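Local coordinates for Lmo0131 protein (Listeria monocytogenes, PDB 4Q6J) that has an EAL-type TIM-barrel domain and may hydrolyse cyclic di-GMP as a cyclic-guanylate-specific phosphodiesterase, although its function is not established, at residues E68-V73 / N93-Y98. Sequence-based numbering, arbitrary orientation. Where two conformers were deposited one is given.
Sequences EMQDFV and NIPAHY. With EDO (1,2-ethanediol), chain P.
Q70 carries nearly all of this contact from the side of helix 66-83. Its CG lies over one face of the Y98 ring, 4.0 Å from the centroid and 13° off the ring normal. This is a CH-pi contact. The amide plane and the ring plane are turned 41° apart. Beyond CG the chain bends (chi2 -53°) and carries the amide to the strand end. There the amide meets the backbone carbonyl of N93 and the P95 ring, with Q70 CD 3.8 Å from P95 CD. I94 CG1 also borders the amide. Q70 is buried, with Y104 of helix 102-115 also against it.

P95 occupies the N-cap position, just before helix 96-99. A weak bond from Y98 N to P95 O, 2.9 Å, closes this first turn. Y98 in turn meets Y104 edge-to-face. On the helix side, D71 OD1 accepts a 2.6 Å hydrogen bond from ethanediol O2 and forms a salt bridge with R67.

Segment 68-73 and strand 93-95 run roughly antiparallel, with axes 9.4 Å apart at closest approach. Helix 66-83 belongs to the crossover between parallel strands 35-45 and 89-95, a beta-alpha-beta unit of the TIM barrel. The contact packs it against the end of the second strand, which also pairs with strand 122-127. Helix 102-115 packs against Q70, D71 and I94.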
loop_
_atom_site.group_PDB
_atom_site.type_symbol
_atom_site.label_atom_id
_atom_site.label_comp_id
_atom_site.label_asym_id
_atom_site.label_seq_id
_atom_site.Cartn_x
_atom_site.Cartn_y
_atom_site.Cartn_z
ATOM N N GLU B 68 16.020 9.465 -16.889
ATOM C CA GLU B 68 16.237 10.759 -17.542
ATOM C C GLU B 68 15.955 11.913 -16.586
ATOM O O GLU B 68 16.706 12.876 -16.496
ATOM C CB GLU B 68 15.301 10.910 -18.754
ATOM C CG GLU B 68 15.740 10.155 -20.012
ATOM C CD GLU B 68 15.051 8.806 -20.201
ATOM O OE1 GLU B 68 14.974 8.365 -21.358
ATOM O OE2 GLU B 68 14.612 8.177 -19.210
HETATM N N MSE B 69 14.849 11.805 -15.875
HETATM C CA MSE B 69 14.389 12.878 -15.044
HETATM C C MSE B 69 15.339 13.070 -13.869
HETATM O O MSE B 69 15.773 14.197 -13.609
HETATM C CB MSE B 69 12.942 12.627 -14.599
HETATM C CG MSE B 69 12.228 13.873 -14.136
HETATM SE SE MSE B 69 10.646 13.474 -13.085
HETATM C CE MSE B 69 11.376 11.936 -12.199
ATOM N N GLN B 70 15.683 11.974 -13.187
ATOM C CA GLN B 70 16.635 12.019 -12.064
ATOM C C GLN B 70 17.944 12.622 -12.509
ATOM O O GLN B 70 18.477 13.483 -11.849
ATOM C CB GLN B 70 16.915 10.628 -11.458
ATOM C CG GLN B 70 15.807 10.033 -10.662
ATOM C CD GLN B 70 15.266 10.932 -9.557
ATOM O OE1 GLN B 70 16.003 11.642 -8.859
ATOM N NE2 GLN B 70 13.960 10.906 -9.405
ATOM N N ASP B 71 18.446 12.143 -13.649
ATOM C CA ASP B 71 19.707 12.605 -14.190
ATOM C C ASP B 71 19.631 14.117 -14.416
ATOM O O ASP B 71 20.521 14.862 -14.005
ATOM C CB ASP B 71 20.051 11.849 -15.491
ATOM C CG ASP B 71 20.551 10.399 -15.258
ATOM O OD1 ASP B 71 20.719 9.936 -14.112
ATOM O OD2 ASP B 71 20.791 9.698 -16.262
ATOM N N PHE B 72 18.545 14.564 -15.041
ATOM C CA PHE B 72 18.299 15.987 -15.249
ATOM C C PHE B 72 18.394 16.742 -13.919
ATOM O O PHE B 72 19.139 17.713 -13.790
ATOM C CB PHE B 72 16.910 16.238 -15.885
ATOM C CG PHE B 72 16.510 17.709 -15.889
ATOM C CD1 PHE B 72 16.834 18.535 -16.950
ATOM C CD2 PHE B 72 15.859 18.276 -14.806
ATOM C CE1 PHE B 72 16.489 19.883 -16.918
ATOM C CE2 PHE B 72 15.536 19.602 -14.777
ATOM C CZ PHE B 72 15.846 20.403 -15.813
ATOM N N VAL B 73 17.611 16.288 -12.941
ATOM C CA VAL B 73 17.556 16.900 -11.620
ATOM C C VAL B 73 18.957 16.985 -11.002
ATOM O O VAL B 73 19.354 18.028 -10.536
ATOM C CB VAL B 73 16.560 16.127 -10.718
ATOM C CG1 VAL B 73 16.671 16.515 -9.280
ATOM C CG2 VAL B 73 15.152 16.355 -11.236
ATOM N N ASN B 93 15.403 15.506 -4.971
ATOM C CA ASN B 93 14.544 14.439 -4.523
ATOM C C ASN B 93 14.933 13.166 -5.211
ATOM O O ASN B 93 14.919 13.091 -6.440
ATOM C CB ASN B 93 13.093 14.780 -4.846
ATOM C CG ASN B 93 12.595 15.934 -4.035
ATOM O OD1 ASN B 93 13.136 16.237 -2.973
ATOM N ND2 ASN B 93 11.581 16.599 -4.523
ATOM N N ILE B 94 15.297 12.164 -4.429
ATOM C CA ILE B 94 15.585 10.865 -4.993
ATOM C C ILE B 94 14.708 9.850 -4.291
ATOM O O ILE B 94 14.752 9.714 -3.078
ATOM C CB ILE B 94 17.040 10.478 -4.805
ATOM C CG1 ILE B 94 17.933 11.504 -5.498
ATOM C CG2 ILE B 94 17.298 9.101 -5.390
ATOM C CD1 ILE B 94 19.369 11.271 -5.284
ATOM N N PRO B 95 13.870 9.160 -5.056
ATOM C CA PRO B 95 12.991 8.106 -4.549
ATOM C C PRO B 95 13.760 7.028 -3.802
ATOM O O PRO B 95 14.878 6.691 -4.182
ATOM C CB PRO B 95 12.407 7.510 -5.830
ATOM C CG PRO B 95 12.501 8.581 -6.832
ATOM C CD PRO B 95 13.747 9.335 -6.508
ATOM N N ALA B 96 13.147 6.494 -2.753
ATOM C CA ALA B 96 13.763 5.446 -1.958
ATOM C C ALA B 96 14.325 4.281 -2.807
ATOM O O ALA B 96 15.410 3.809 -2.548
ATOM C CB ALA B 96 12.787 4.952 -0.912
ATOM N N HIS B 97 13.560 3.838 -3.804
ATOM C CA HIS B 97 14.005 2.840 -4.796
ATOM C C HIS B 97 15.381 3.132 -5.402
ATOM O O HIS B 97 16.219 2.248 -5.523
ATOM C CB HIS B 97 12.965 2.707 -5.933
ATOM C CG HIS B 97 13.488 2.029 -7.176
ATOM N ND1 HIS B 97 13.588 0.656 -7.296
ATOM C CD2 HIS B 97 13.927 2.539 -8.351
ATOM C CE1 HIS B 97 14.081 0.355 -8.484
ATOM N NE2 HIS B 97 14.295 1.476 -9.146
ATOM N N TYR B 98 15.577 4.384 -5.802
ATOM C CA TYR B 98 16.842 4.846 -6.376
ATOM C C TYR B 98 17.979 4.900 -5.335
ATOM O O TYR B 98 19.100 4.549 -5.628
ATOM C CB TYR B 98 16.657 6.227 -6.979
ATOM C CG TYR B 98 16.379 6.211 -8.441
ATOM C CD1 TYR B 98 17.400 6.345 -9.355
ATOM C CD2 TYR B 98 15.098 6.053 -8.917
ATOM C CE1 TYR B 98 17.157 6.315 -10.696
ATOM C CE2 TYR B 98 14.842 6.026 -10.267
ATOM C CZ TYR B 98 15.887 6.153 -11.147
ATOM O OH TYR B 98 15.668 6.112 -12.492
HETATM C C1 EDO P . 23.801 12.384 -12.018
HETATM O O1 EDO P . 23.445 12.974 -13.273
HETATM C C2 EDO P . 23.048 11.080 -11.717
HETATM O O2 EDO P . 21.633 11.124 -11.972
#